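Local atomic coordinates of ribulose-1,5-bisphosphate carboxylase/oxygenase large subunit (Rhodopseudomonas palustris, PDB entry 3QFW), a protein that belongs to the RuBisCO-like proteins, relatives of the carbon-fixing enzyme, and probably uses magnesium in a TIM-barrel active site. Residues A29-V34 with I50-V54; S130-T134 with F360-A365; V229-I233 with P255-G259; F239-V243 with L275-D279; A265-G270 with L298-Q302. All blocks are in the same frame, centred on the assembly; numbering follows the deposited sequence.

Contact 1 of 5, residues A29-V34 with I50-V54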
loop_
_atom_site.group_PDB
_atom_site.type_symbol
_atom_site.label_atom_id
_atom_site.label_comp_id
_atom_site.label_asym_id
_atom_site.label_seq_id
_atom_site.Cartn_x
_atom_site.Cartn_y
_atom_site.Cartn_z
ATOM N N ALA B 29 -11.734 -18.504 -2.850
ATOM C CA ALA B 29 -11.324 -19.214 -1.639
ATOM C C ALA B 29 -9.898 -19.742 -1.767
ATOM O O ALA B 29 -9.100 -19.633 -0.830
ATOM C CB ALA B 29 -12.293 -20.350 -1.318
ATOM N N ILE B 30 -9.590 -20.305 -2.937
ATOM C CA ILE B 30 -8.250 -20.798 -3.251
ATOM C C ILE B 30 -7.208 -19.679 -3.311
ATOM O O ILE B 30 -6.163 -19.763 -2.666
ATOM C CB ILE B 30 -8.222 -21.559 -4.608
ATOM C CG1 ILE B 30 -9.212 -22.726 -4.603
ATOM C CG2 ILE B 30 -6.833 -22.070 -4.897
ATOM C CD1 ILE B 30 -8.904 -23.773 -3.574
ATOM N N GLU B 31 -7.496 -18.646 -4.101
ATOM C CA GLU B 31 -6.572 -17.520 -4.287
ATOM C C GLU B 31 -6.073 -16.923 -2.971
ATOM O O GLU B 31 -4.904 -16.536 -2.861
ATOM C CB GLU B 31 -7.224 -16.412 -5.121
ATOM C CG GLU B 31 -7.487 -16.775 -6.571
ATOM C CD GLU B 31 -6.336 -16.415 -7.495
ATOM O OE1 GLU B 31 -5.190 -16.264 -7.018
ATOM O OE2 GLU B 31 -6.584 -16.273 -8.710
ATOM N N GLN B 32 -6.958 -16.848 -1.979
ATOM C CA GLN B 32 -6.616 -16.233 -0.699
ATOM C C GLN B 32 -6.267 -17.286 0.339
ATOM O O GLN B 32 -6.333 -17.049 1.544
ATOM C CB GLN B 32 -7.758 -15.353 -0.198
ATOM C CG GLN B 32 -8.057 -14.170 -1.113
ATOM C CD GLN B 32 -6.806 -13.382 -1.479
ATOM O OE1 GLN B 32 -6.668 -12.912 -2.601
ATOM N NE2 GLN B 32 -5.900 -13.221 -0.522
ATOM N N SER B 33 -5.875 -18.456 -0.154
ATOM C CA SER B 33 -5.486 -19.552 0.706
ATOM C C SER B 33 -4.192 -20.185 0.208
ATOM O O SER B 33 -3.096 -19.639 0.364
ATOM C CB SER B 33 -6.586 -20.614 0.712
ATOM O OG SER B 33 -6.325 -21.573 1.706
ATOM N N VAL B 34 -4.338 -21.352 -0.398
ATOM C CA VAL B 34 -3.196 -22.135 -0.836
ATOM C C VAL B 34 -2.714 -21.696 -2.202
ATOM O O VAL B 34 -1.538 -21.864 -2.528
ATOM C CB VAL B 34 -3.563 -23.610 -0.896
ATOM C CG1 VAL B 34 -3.872 -24.121 0.501
ATOM C CG2 VAL B 34 -4.753 -23.809 -1.825
ATOM N N ILE B 50 -6.658 -25.655 5.871
ATOM C CA ILE B 50 -5.967 -24.482 5.340
ATOM C C ILE B 50 -6.643 -23.873 4.111
ATOM O O ILE B 50 -6.737 -22.652 3.997
ATOM C CB ILE B 50 -4.494 -24.790 5.013
ATOM C CG1 ILE B 50 -3.773 -25.298 6.263
ATOM C CG2 ILE B 50 -3.801 -23.558 4.440
ATOM C CD1 ILE B 50 -3.978 -24.440 7.471
ATOM N N VAL B 51 -7.092 -24.715 3.184
ATOM C CA VAL B 51 -7.876 -24.222 2.055
ATOM C C VAL B 51 -9.044 -23.365 2.565
ATOM O O VAL B 51 -9.672 -23.693 3.569
ATOM C CB VAL B 51 -8.420 -25.378 1.201
ATOM C CG1 VAL B 51 -9.235 -24.842 0.044
ATOM C CG2 VAL B 51 -7.272 -26.254 0.686
ATOM N N GLY B 52 -9.333 -22.264 1.882
ATOM C CA GLY B 52 -10.421 -21.399 2.315
ATOM C C GLY B 52 -11.767 -22.030 2.019
ATOM O O GLY B 52 -11.929 -22.735 1.018
ATOM N N ARG B 53 -12.737 -21.797 2.897
ATOM C CA ARG B 53 -14.079 -22.312 2.685
ATOM C C ARG B 53 -14.995 -21.213 2.186
ATOM O O ARG B 53 -14.962 -20.095 2.696
ATOM C CB ARG B 53 -14.654 -22.870 3.996
ATOM C CG ARG B 53 -13.837 -23.991 4.617
ATOM C CD ARG B 53 -14.577 -24.638 5.791
ATOM N NE ARG B 53 -14.795 -23.714 6.898
ATOM C CZ ARG B 53 -15.274 -24.071 8.085
ATOM N NH1 ARG B 53 -15.580 -25.340 8.319
ATOM N NH2 ARG B 53 -15.444 -23.164 9.039
ATOM N N VAL B 54 -15.825 -21.528 1.198
ATOM C CA VAL B 54 -16.918 -20.639 0.835
ATOM C C VAL B 54 -18.066 -20.864 1.824
ATOM O O VAL B 54 -18.794 -21.856 1.730
ATOM C CB VAL B 54 -17.404 -20.885 -0.610
ATOM C CG1 VAL B 54 -18.578 -19.964 -0.951
ATOM C CG2 VAL B 54 -16.252 -20.702 -1.602
#
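The A29 methyl group lies over the backbone of G52, with A29 CB 3.4 Å from G52 O, and reaches the V54 side chain (A29 CB to V54 CG2, 4.0 Å). This is a helix-on-sheet contact of the N-terminal alpha/beta domain: the last turn of helix 18-31 rests against the entry into strand 53-59, and both A29 and V54 also touch I69 of the adjoining strand 64-71. A CB on G52 would come within 2.8 Å of A29 O, so glycine lets the two backbones close to 4.6 Å between A29 CA and G52 CA. I30 CD1 meets V51 CG1 at 3.8 Å, and V34 CG1 sits 4.0 Å from both I50 CG2 and V51 CG2. The second subunit adds P140 against V34 and Q141 against I50. After the helix, the S33 N to I30 O hydrogen bond (2.8 Å) holds the turn that presents the S33 hydroxyl to residues 50-52, where S33 OG is 2.6 Å from I50 O and 3.1 Å from G52 N.

Contact 2 of 5, residues S130-T134 with F360-A365. With SO4 (sulfate ion), chain H.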
loop_
_atom_site.group_PDB
_atom_site.type_symbol
_atom_site.label_atom_id
_atom_site.label_comp_id
_atom_site.label_asym_id
_atom_site.label_seq_id
_atom_site.Cartn_x
_atom_site.Cartn_y
_atom_site.Cartn_z
ATOM N N SER B 130 -18.450 17.134 25.105
ATOM C CA SER B 130 -19.529 16.428 24.427
ATOM C C SER B 130 -19.743 16.947 23.014
ATOM O O SER B 130 -20.272 16.236 22.159
ATOM C CB SER B 130 -20.835 16.569 25.216
ATOM O OG SER B 130 -21.334 17.886 25.078
ATOM N N ARG B 131 -19.340 18.189 22.775
ATOM C CA ARG B 131 -19.487 18.797 21.462
ATOM C C ARG B 131 -18.644 18.057 20.436
ATOM O O ARG B 131 -17.710 17.341 20.795
ATOM C CB ARG B 131 -19.035 20.254 21.509
ATOM C CG ARG B 131 -17.561 20.419 21.865
ATOM C CD ARG B 131 -17.100 21.850 21.657
ATOM N NE ARG B 131 -15.728 22.084 22.106
ATOM C CZ ARG B 131 -14.646 21.832 21.373
ATOM N NH1 ARG B 131 -14.774 21.310 20.158
ATOM N NH2 ARG B 131 -13.436 22.085 21.861
ATOM N N ALA B 132 -18.978 18.238 19.162
ATOM C CA ALA B 132 -18.133 17.747 18.075
ATOM C C ALA B 132 -16.805 18.491 18.116
ATOM O O ALA B 132 -16.687 19.547 18.742
ATOM C CB ALA B 132 -18.818 17.946 16.725
ATOM N N LEU B 133 -15.793 17.942 17.462
ATOM C CA LEU B 133 -14.497 18.603 17.427
ATOM C C LEU B 133 -14.225 19.224 16.060
ATOM O O LEU B 133 -14.960 18.991 15.098
ATOM C CB LEU B 133 -13.377 17.633 17.819
ATOM C CG LEU B 133 -13.275 17.304 19.309
ATOM C CD1 LEU B 133 -14.448 16.455 19.811
ATOM C CD2 LEU B 133 -11.957 16.617 19.600
ATOM N N THR B 134 -13.168 20.024 15.993
ATOM C CA THR B 134 -12.794 20.719 14.771
ATOM C C THR B 134 -11.318 20.499 14.442
ATOM O O THR B 134 -10.477 20.364 15.337
ATOM C CB THR B 134 -13.044 22.241 14.883
ATOM O OG1 THR B 134 -12.111 22.812 15.809
ATOM C CG2 THR B 134 -14.468 22.532 15.365
ATOM N N PHE B 360 -16.392 29.137 12.805
ATOM C CA PHE B 360 -16.621 27.709 12.624
ATOM C C PHE B 360 -16.671 26.987 13.964
ATOM O O PHE B 360 -17.619 26.259 14.261
ATOM C CB PHE B 360 -15.522 27.109 11.752
ATOM C CG PHE B 360 -15.669 25.634 11.527
ATOM C CD1 PHE B 360 -16.350 25.154 10.422
ATOM C CD2 PHE B 360 -15.127 24.728 12.423
ATOM C CE1 PHE B 360 -16.488 23.787 10.215
ATOM C CE2 PHE B 360 -15.259 23.360 12.217
ATOM C CZ PHE B 360 -15.946 22.896 11.122
ATOM N N VAL B 361 -15.630 27.181 14.759
ATOM C CA VAL B 361 -15.550 26.568 16.070
ATOM C C VAL B 361 -16.800 26.845 16.913
ATOM O O VAL B 361 -17.348 25.931 17.534
ATOM C CB VAL B 361 -14.290 27.041 16.815
ATOM C CG1 VAL B 361 -14.399 26.743 18.303
ATOM C CG2 VAL B 361 -13.052 26.407 16.211
ATOM N N ASN B 362 -17.256 28.098 16.937
ATOM C CA ASN B 362 -18.436 28.447 17.729
ATOM C C ASN B 362 -19.708 27.822 17.185
ATOM O O ASN B 362 -20.591 27.431 17.945
ATOM C CB ASN B 362 -18.601 29.970 17.847
ATOM C CG ASN B 362 -17.495 30.613 18.653
ATOM O OD1 ASN B 362 -16.982 30.019 19.603
ATOM N ND2 ASN B 362 -17.112 31.829 18.276
ATOM N N LYS B 363 -19.800 27.729 15.863
ATOM C CA LYS B 363 -20.945 27.086 15.230
ATOM C C LYS B 363 -21.031 25.622 15.675
ATOM O O LYS B 363 -22.109 25.113 16.011
ATOM C CB LYS B 363 -20.824 27.195 13.711
ATOM C CG LYS B 363 -21.910 26.487 12.919
ATOM C CD LYS B 363 -23.139 27.350 12.721
ATOM C CE LYS B 363 -23.844 26.966 11.425
ATOM N NZ LYS B 363 -25.227 27.502 11.335
ATOM N N VAL B 364 -19.885 24.957 15.716
ATOM C CA VAL B 364 -19.837 23.561 16.147
ATOM C C VAL B 364 -20.202 23.418 17.628
ATOM O O VAL B 364 -21.020 22.576 18.009
ATOM C CB VAL B 364 -18.440 22.925 15.862
ATOM C CG1 VAL B 364 -18.357 21.525 16.441
ATOM C CG2 VAL B 364 -18.164 22.906 14.367
ATOM N N ALA B 365 -19.605 24.257 18.466
ATOM C CA ALA B 365 -19.846 24.176 19.904
ATOM C C ALA B 365 -21.316 24.404 20.265
ATOM O O ALA B 365 -21.821 23.811 21.216
ATOM C CB ALA B 365 -18.943 25.152 20.656
HETATM S S SO4 H . -18.435 20.965 25.757
HETATM O O1 SO4 H . -18.739 22.211 25.053
HETATM O O2 SO4 H . -16.980 20.862 25.935
HETATM O O3 SO4 H . -18.933 19.817 24.997
HETATM O O4 SO4 H . -19.086 20.985 27.059
HETATM O O HOH W 1 -21.366 19.769 18.636
#
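Closure of the TIM barrel is seen here: helix 353-366, which follows the last barrel strand, packs on the first strand, 133-138, and the turn leading into it. V364 and T134 form the middle of the contact. V364 CG1 lies 3.6 Å from A132 CB and V364 CG2 3.8 Å from T134 CG2. T134 points toward the helix, its CG2 meeting the edge of the F360 ring at CE2 (3.3 Å) and its OG1 lying 3.7 Å from V361 CG2. No direct hydrogen bond crosses, but water 1 accepts from A132 N and donates to V364 O, both at 2.9 Å. The aliphatic part of R131 runs past A365 (CD to CB, 3.9 Å); its guanidinium bonds A132 O through NH1 (3.0 Å) and makes a salt bridge with D161. A sulfate, probably from the crystallisation liquor, takes hydrogen bonds at O3 from S130 N (2.7 Å) and R131 N (2.8 Å). Helix 327-334 flanks the contact, touching A132 and F360, while strands 133-138 and 339-341 pair beside it, with L340 against F360.

Contact 3 of 5, residues V229-I233 with P255-G259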
loop_
_atom_site.group_PDB
_atom_site.type_symbol
_atom_site.label_atom_id
_atom_site.label_comp_id
_atom_site.label_asym_id
_atom_site.label_seq_id
_atom_site.Cartn_x
_atom_site.Cartn_y
_atom_site.Cartn_z
ATOM N N VAL B 229 -0.217 10.015 10.130
ATOM C CA VAL B 229 0.458 8.948 9.383
ATOM C C VAL B 229 -0.493 8.399 8.342
ATOM O O VAL B 229 -1.672 8.205 8.626
ATOM C CB VAL B 229 0.857 7.778 10.298
ATOM C CG1 VAL B 229 1.823 6.827 9.570
ATOM C CG2 VAL B 229 1.483 8.288 11.594
ATOM N N ALA B 230 0.018 8.134 7.144
ATOM C CA ALA B 230 -0.759 7.444 6.116
ATOM C C ALA B 230 -0.358 5.974 6.088
ATOM O O ALA B 230 0.674 5.627 5.503
ATOM C CB ALA B 230 -0.524 8.087 4.768
ATOM N N PRO B 231 -1.160 5.104 6.728
ATOM C CA PRO B 231 -0.758 3.701 6.896
ATOM C C PRO B 231 -0.474 3.004 5.568
ATOM O O PRO B 231 0.431 2.166 5.502
ATOM C CB PRO B 231 -1.965 3.062 7.610
ATOM C CG PRO B 231 -2.643 4.242 8.329
ATOM C CD PRO B 231 -2.446 5.407 7.398
ATOM N N MET B 232 -1.208 3.360 4.518
ATOM C CA MET B 232 -1.070 2.644 3.256
ATOM C C MET B 232 0.158 3.108 2.483
ATOM O O MET B 232 0.608 2.438 1.557
ATOM C CB MET B 232 -2.362 2.710 2.431
ATOM C CG MET B 232 -3.602 2.145 3.185
ATOM S SD MET B 232 -3.484 0.399 3.672
ATOM C CE MET B 232 -2.019 0.391 4.658
ATOM N N ILE B 233 0.708 4.248 2.887
ATOM C CA ILE B 233 1.993 4.679 2.362
ATOM C C ILE B 233 3.137 3.953 3.053
ATOM O O ILE B 233 3.985 3.351 2.396
ATOM C CB ILE B 233 2.206 6.183 2.522
ATOM C CG1 ILE B 233 1.231 6.939 1.633
ATOM C CG2 ILE B 233 3.655 6.559 2.145
ATOM C CD1 ILE B 233 1.300 8.420 1.803
ATOM N N PRO B 255 -5.772 8.764 4.687
ATOM C CA PRO B 255 -6.079 7.676 3.755
ATOM C C PRO B 255 -5.258 7.659 2.449
ATOM O O PRO B 255 -5.649 6.956 1.522
ATOM C CB PRO B 255 -7.556 7.922 3.433
ATOM C CG PRO B 255 -7.671 9.420 3.461
ATOM C CD PRO B 255 -6.778 9.850 4.619
ATOM N N ALA B 256 -4.167 8.413 2.366
ATOM C CA ALA B 256 -3.360 8.422 1.144
ATOM C C ALA B 256 -3.045 6.991 0.679
ATOM O O ALA B 256 -2.588 6.178 1.469
ATOM C CB ALA B 256 -2.075 9.201 1.365
ATOM N N MET B 257 -3.312 6.714 -0.599
ATOM C CA MET B 257 -3.082 5.399 -1.240
ATOM C C MET B 257 -4.026 4.277 -0.798
ATOM O O MET B 257 -3.783 3.105 -1.091
ATOM C CB MET B 257 -1.611 4.956 -1.157
ATOM C CG MET B 257 -0.695 5.567 -2.240
ATOM S SD MET B 257 -0.972 4.956 -3.937
ATOM C CE MET B 257 -0.508 3.250 -3.712
ATOM N N ALA B 258 -5.113 4.630 -0.115
ATOM C CA ALA B 258 -6.063 3.620 0.343
ATOM C C ALA B 258 -6.939 3.107 -0.798
ATOM O O ALA B 258 -7.624 2.102 -0.658
ATOM C CB ALA B 258 -6.929 4.170 1.483
ATOM N N GLY B 259 -6.924 3.804 -1.927
ATOM C CA GLY B 259 -7.780 3.430 -3.039
ATOM C C GLY B 259 -7.076 2.586 -4.081
ATOM O O GLY B 259 -7.684 2.139 -5.058
HETATM O O HOH W 2 -3.153 5.449 4.163
#
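M232, A256 and I233 carry most of this contact between the first turn of helix 231-234 and the loop after strand 250-253, both following C-terminal ends of adjacent parallel strands of the TIM barrel. That is the end where enzymes of this fold, RuBisCO included, place their active sites. M232 aims its CB at the opposite backbone, 3.6 Å from A256 O and 3.8 Å from M257 O, and its CG lies 4.0 Å from A258 CA. A256 turns its methyl group into a small apolar cluster, where A256 CB is 3.5 Å from I233 CD1 and 3.9 Å from A230 CB. The extended I233 side chain brings its tip to A256, and its CG1 passes M257 CB at 4.4 Å. P255 to A258 form a type II beta turn, closed by the A258 N to P255 O hydrogen bond (2.9 Å), with M257 at positive phi. N85 of the second subunit packs on I233 and A256, and I263 of that subunit on M257, so both segments also face the dimer partner. The polar link is indirect: water 2 accepts from M232 N at 2.9 Å and donates to A256 O at 2.8 Å.

Contact 4 of 5, residues F239-V243 with L275-D279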
loop_
_atom_site.group_PDB
_atom_site.type_symbol
_atom_site.label_atom_id
_atom_site.label_comp_id
_atom_site.label_asym_id
_atom_site.label_seq_id
_atom_site.Cartn_x
_atom_site.Cartn_y
_atom_site.Cartn_z
ATOM N N PHE B 239 3.085 1.225 10.531
ATOM C CA PHE B 239 2.119 2.103 11.177
ATOM C C PHE B 239 1.831 1.563 12.573
ATOM O O PHE B 239 1.871 2.303 13.559
ATOM C CB PHE B 239 0.826 2.194 10.364
ATOM C CG PHE B 239 -0.321 2.867 11.110
ATOM C CD1 PHE B 239 -0.284 4.229 11.385
ATOM C CD2 PHE B 239 -1.426 2.135 11.516
ATOM C CE1 PHE B 239 -1.335 4.862 12.071
ATOM C CE2 PHE B 239 -2.489 2.751 12.208
ATOM C CZ PHE B 239 -2.442 4.119 12.482
ATOM N N HIS B 240 1.577 0.261 12.657
ATOM C CA HIS B 240 1.254 -0.368 13.939
ATOM C C HIS B 240 2.430 -0.263 14.908
ATOM O O HIS B 240 2.249 -0.005 16.105
ATOM C CB HIS B 240 0.887 -1.825 13.705
ATOM C CG HIS B 240 0.332 -2.520 14.907
ATOM N ND1 HIS B 240 -0.679 -1.989 15.677
ATOM C CD2 HIS B 240 0.634 -3.719 15.456
ATOM C CE1 HIS B 240 -0.971 -2.829 16.655
ATOM N NE2 HIS B 240 -0.187 -3.888 16.542
ATOM N N ALA B 241 3.637 -0.464 14.386
ATOM C CA ALA B 241 4.851 -0.336 15.189
ATOM C C ALA B 241 4.985 1.058 15.792
ATOM O O ALA B 241 5.376 1.197 16.951
ATOM C CB ALA B 241 6.085 -0.671 14.356
ATOM N N ILE B 242 4.677 2.088 15.002
ATOM C CA ILE B 242 4.727 3.467 15.487
ATOM C C ILE B 242 3.658 3.714 16.545
ATOM O O ILE B 242 3.898 4.419 17.529
ATOM C CB ILE B 242 4.572 4.501 14.346
ATOM C CG1 ILE B 242 5.894 4.666 13.600
ATOM C CG2 ILE B 242 4.167 5.859 14.890
ATOM C CD1 ILE B 242 6.993 5.323 14.428
ATOM N N VAL B 243 2.474 3.143 16.342
ATOM C CA VAL B 243 1.402 3.285 17.328
ATOM C C VAL B 243 1.890 2.818 18.696
ATOM O O VAL B 243 1.625 3.455 19.714
ATOM C CB VAL B 243 0.148 2.483 16.914
ATOM C CG1 VAL B 243 -0.801 2.283 18.101
ATOM C CG2 VAL B 243 -0.566 3.174 15.749
ATOM N N LEU B 275 -8.339 -0.725 14.475
ATOM C CA LEU B 275 -7.737 -1.940 15.011
ATOM C C LEU B 275 -6.226 -1.760 15.194
ATOM O O LEU B 275 -5.659 -2.129 16.222
ATOM C CB LEU B 275 -8.001 -3.119 14.052
ATOM C CG LEU B 275 -7.441 -4.496 14.415
ATOM C CD1 LEU B 275 -8.188 -5.081 15.608
ATOM C CD2 LEU B 275 -7.519 -5.469 13.245
ATOM N N PHE B 276 -5.578 -1.200 14.175
ATOM C CA PHE B 276 -4.123 -1.058 14.178
ATOM C C PHE B 276 -3.598 0.090 15.046
ATOM O O PHE B 276 -2.391 0.165 15.302
ATOM C CB PHE B 276 -3.598 -0.929 12.742
ATOM C CG PHE B 276 -3.807 -2.171 11.919
ATOM C CD1 PHE B 276 -3.819 -3.420 12.520
ATOM C CD2 PHE B 276 -4.025 -2.089 10.552
ATOM C CE1 PHE B 276 -4.019 -4.574 11.762
ATOM C CE2 PHE B 276 -4.227 -3.230 9.796
ATOM C CZ PHE B 276 -4.230 -4.473 10.406
ATOM N N GLY B 277 -4.487 0.989 15.463
ATOM C CA GLY B 277 -4.151 2.001 16.456
ATOM C C GLY B 277 -4.499 3.450 16.169
ATOM O O GLY B 277 -4.078 4.341 16.908
ATOM N N ALA B 278 -5.250 3.713 15.106
ATOM C CA ALA B 278 -5.584 5.087 14.778
ATOM C C ALA B 278 -6.579 5.652 15.817
ATOM O O ALA B 278 -7.588 5.026 16.114
ATOM C CB ALA B 278 -6.162 5.175 13.384
ATOM N N ASP B 279 -6.286 6.828 16.365
ATOM C CA ASP B 279 -7.212 7.472 17.299
ATOM C C ASP B 279 -8.208 8.351 16.567
ATOM O O ASP B 279 -9.343 8.548 17.034
ATOM C CB ASP B 279 -6.462 8.292 18.339
ATOM C CG ASP B 279 -5.487 7.455 19.131
ATOM O OD1 ASP B 279 -5.943 6.565 19.878
ATOM O OD2 ASP B 279 -4.273 7.698 19.009
#
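F239 starts the first segment by turning its ring edge to F276 CB (3.9 Å from F239 CE2) and to A278 N (3.9 Å from F239 CZ), and F239 CZ lies 4.0 Å from A278 CB. The contact joins two neighbouring outer helices of the TIM barrel, 236-243 and 265-276, where the second ends in a Schellman motif at G277 before strand 280-284. One residue on, H240 donates from ND1 to F276 O at 2.8 Å, with a nearly straight angle of 162°, so a side chain of one helix ties down the carboxyl-terminal carbonyl of the other. F112 packs edge-to-face with both H240 and F276. A241 and I242 turn elsewhere, A241 meeting T208 of the second subunit. A helical turn after F239, V243 closes the row, its CG2 3.5 Å from F276 O. G277 has positive phi, and a CB on it would clash with V243 and strike the carbonyl O of F276; lacking one, the backbone lets V243 CG1 settle 3.7 Å from G277 CA.

Contact 5 of 5, residues A265-G270 with L298-Q302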
loop_
_atom_site.group_PDB
_atom_site.type_symbol
_atom_site.label_atom_id
_atom_site.label_comp_id
_atom_site.label_asym_id
_atom_site.label_seq_id
_atom_site.Cartn_x
_atom_site.Cartn_y
_atom_site.Cartn_z
ATOM N N ALA B 265 -13.865 1.437 1.992
ATOM C CA ALA B 265 -13.412 2.464 2.940
ATOM C C ALA B 265 -13.865 2.224 4.369
ATOM O O ALA B 265 -13.088 2.408 5.309
ATOM C CB ALA B 265 -13.818 3.860 2.479
ATOM N N PRO B 266 -15.125 1.831 4.561
ATOM C CA PRO B 266 -15.473 1.718 5.981
ATOM C C PRO B 266 -14.636 0.649 6.680
ATOM O O PRO B 266 -14.185 0.853 7.801
ATOM C CB PRO B 266 -16.968 1.354 5.961
ATOM C CG PRO B 266 -17.468 1.911 4.656
ATOM C CD PRO B 266 -16.302 1.713 3.682
ATOM N N LEU B 267 -14.401 -0.473 6.004
ATOM C CA LEU B 267 -13.613 -1.541 6.589
ATOM C C LEU B 267 -12.169 -1.087 6.833
ATOM O O LEU B 267 -11.602 -1.337 7.901
ATOM C CB LEU B 267 -13.625 -2.756 5.654
ATOM C CG LEU B 267 -12.526 -3.784 5.923
ATOM C CD1 LEU B 267 -12.721 -4.444 7.281
ATOM C CD2 LEU B 267 -12.479 -4.840 4.814
ATOM N N LEU B 268 -11.580 -0.428 5.837
ATOM C CA LEU B 268 -10.169 -0.055 5.895
ATOM C C LEU B 268 -9.882 1.151 6.794
ATOM O O LEU B 268 -9.128 1.047 7.759
ATOM C CB LEU B 268 -9.620 0.197 4.484
ATOM C CG LEU B 268 -8.120 0.489 4.411
ATOM C CD1 LEU B 268 -7.333 -0.642 5.046
ATOM C CD2 LEU B 268 -7.685 0.705 2.953
ATOM N N LEU B 269 -10.480 2.289 6.464
ATOM C CA LEU B 269 -10.238 3.535 7.193
ATOM C C LEU B 269 -10.901 3.534 8.565
ATOM O O LEU B 269 -10.422 4.173 9.509
ATOM C CB LEU B 269 -10.789 4.713 6.399
ATOM C CG LEU B 269 -10.315 4.860 4.955
ATOM C CD1 LEU B 269 -10.784 6.205 4.438
ATOM C CD2 LEU B 269 -8.806 4.749 4.857
ATOM N N GLY B 270 -12.024 2.835 8.662
ATOM C CA GLY B 270 -12.745 2.730 9.911
ATOM C C GLY B 270 -12.220 1.610 10.783
ATOM O O GLY B 270 -11.524 1.852 11.765
ATOM N N LEU B 298 -21.456 6.927 6.442
ATOM C CA LEU B 298 -22.096 6.551 7.710
ATOM C C LEU B 298 -21.510 5.237 8.235
ATOM O O LEU B 298 -21.203 5.119 9.420
ATOM C CB LEU B 298 -23.614 6.454 7.556
ATOM C CG LEU B 298 -24.376 6.371 8.880
ATOM C CD1 LEU B 298 -23.976 7.513 9.813
ATOM C CD2 LEU B 298 -25.886 6.364 8.652
ATOM N N ALA B 299 -21.326 4.262 7.341
ATOM C CA ALA B 299 -20.762 2.966 7.728
ATOM C C ALA B 299 -19.333 3.127 8.258
ATOM O O ALA B 299 -18.929 2.460 9.206
ATOM C CB ALA B 299 -20.793 2.005 6.551
ATOM N N LEU B 300 -18.576 4.013 7.619
ATOM C CA LEU B 300 -17.221 4.339 8.044
ATOM C C LEU B 300 -17.215 4.930 9.454
ATOM O O LEU B 300 -16.450 4.504 10.325
ATOM C CB LEU B 300 -16.584 5.300 7.036
ATOM C CG LEU B 300 -15.134 5.735 7.257
ATOM C CD1 LEU B 300 -14.418 4.694 8.046
ATOM C CD2 LEU B 300 -14.408 5.993 5.917
ATOM N N ALA B 301 -18.080 5.916 9.680
ATOM C CA ALA B 301 -18.226 6.484 11.015
ATOM C C ALA B 301 -18.531 5.396 12.050
ATOM O O ALA B 301 -17.922 5.355 13.124
ATOM C CB ALA B 301 -19.316 7.564 11.009
ATOM N N GLN B 302 -19.464 4.507 11.724
ATOM C CA GLN B 302 -19.890 3.470 12.669
ATOM C C GLN B 302 -18.790 2.434 12.921
ATOM O O GLN B 302 -18.596 1.978 14.046
ATOM C CB GLN B 302 -21.167 2.776 12.180
ATOM C CG GLN B 302 -22.379 3.697 12.149
ATOM C CD GLN B 302 -23.549 3.118 11.370
ATOM O OE1 GLN B 302 -23.398 2.159 10.620
ATOM N NE2 GLN B 302 -24.729 3.718 11.539
#
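L300 is the bump of this contact, a knob set into a hole formed by A265, P266, L269 and G270. Helices 265-276 and 294-305 are consecutive outer helices of the TIM barrel, packed side by side in roughly the same direction: their short axes cross at -36° and come within 8.0 Å. G270 leaves the room L300 needs. A side chain on G270 would put its CB 2.7 Å from L300 CD1 and also against P266 O; with none, L300 enters the groove. Both methyl groups of L300 reach L269 and A265: L300 CD2 lies 3.9 Å from L269 CB and 4.1 Å from A265 CB, L300 CD1 3.7 Å from L269 C and 3.8 Å from A265 O. The hollow lies where helix 265-276 widens into a pi-type turn at 266-270. In return, the P266 ring rides over the backbone of the other helix, with P266 CB 3.5 Å from L300 N and P266 CG 3.8 Å from A299 CB, bringing P266 CA and L300 CA to 3.8 Å. F283 of strand 280-284 touches both L269 and L300, so the interlocked pair rests on the barrel wall. The closest approach is L300 CD1 to G270 N, 3.1 Å.

Overall arrangement
Contacts 2 to 5 belong to the TIM barrel, whereas contact 1 lies in the N-terminal domain, its centre 48 Å from that of contact 2, across the chain. Contact 2 joins the two ends of the barrel, and contacts 3, 4 and 5 are nested in the loop it closes. Contact 3 touches contact 4 (V229 CG1 to F239 CD1, 3.8 Å) and contact 5 (P255 CB to L269 CD2, 3.7 Å); contacts 4 and 5 share helix 265-276. Contact 3 is at the strand ends where the active site of this fold lies, while the sulfate of contact 2 binds just before the first strand. Contacts 1 and 3 both meet the second subunit, their centres 27 Å apart.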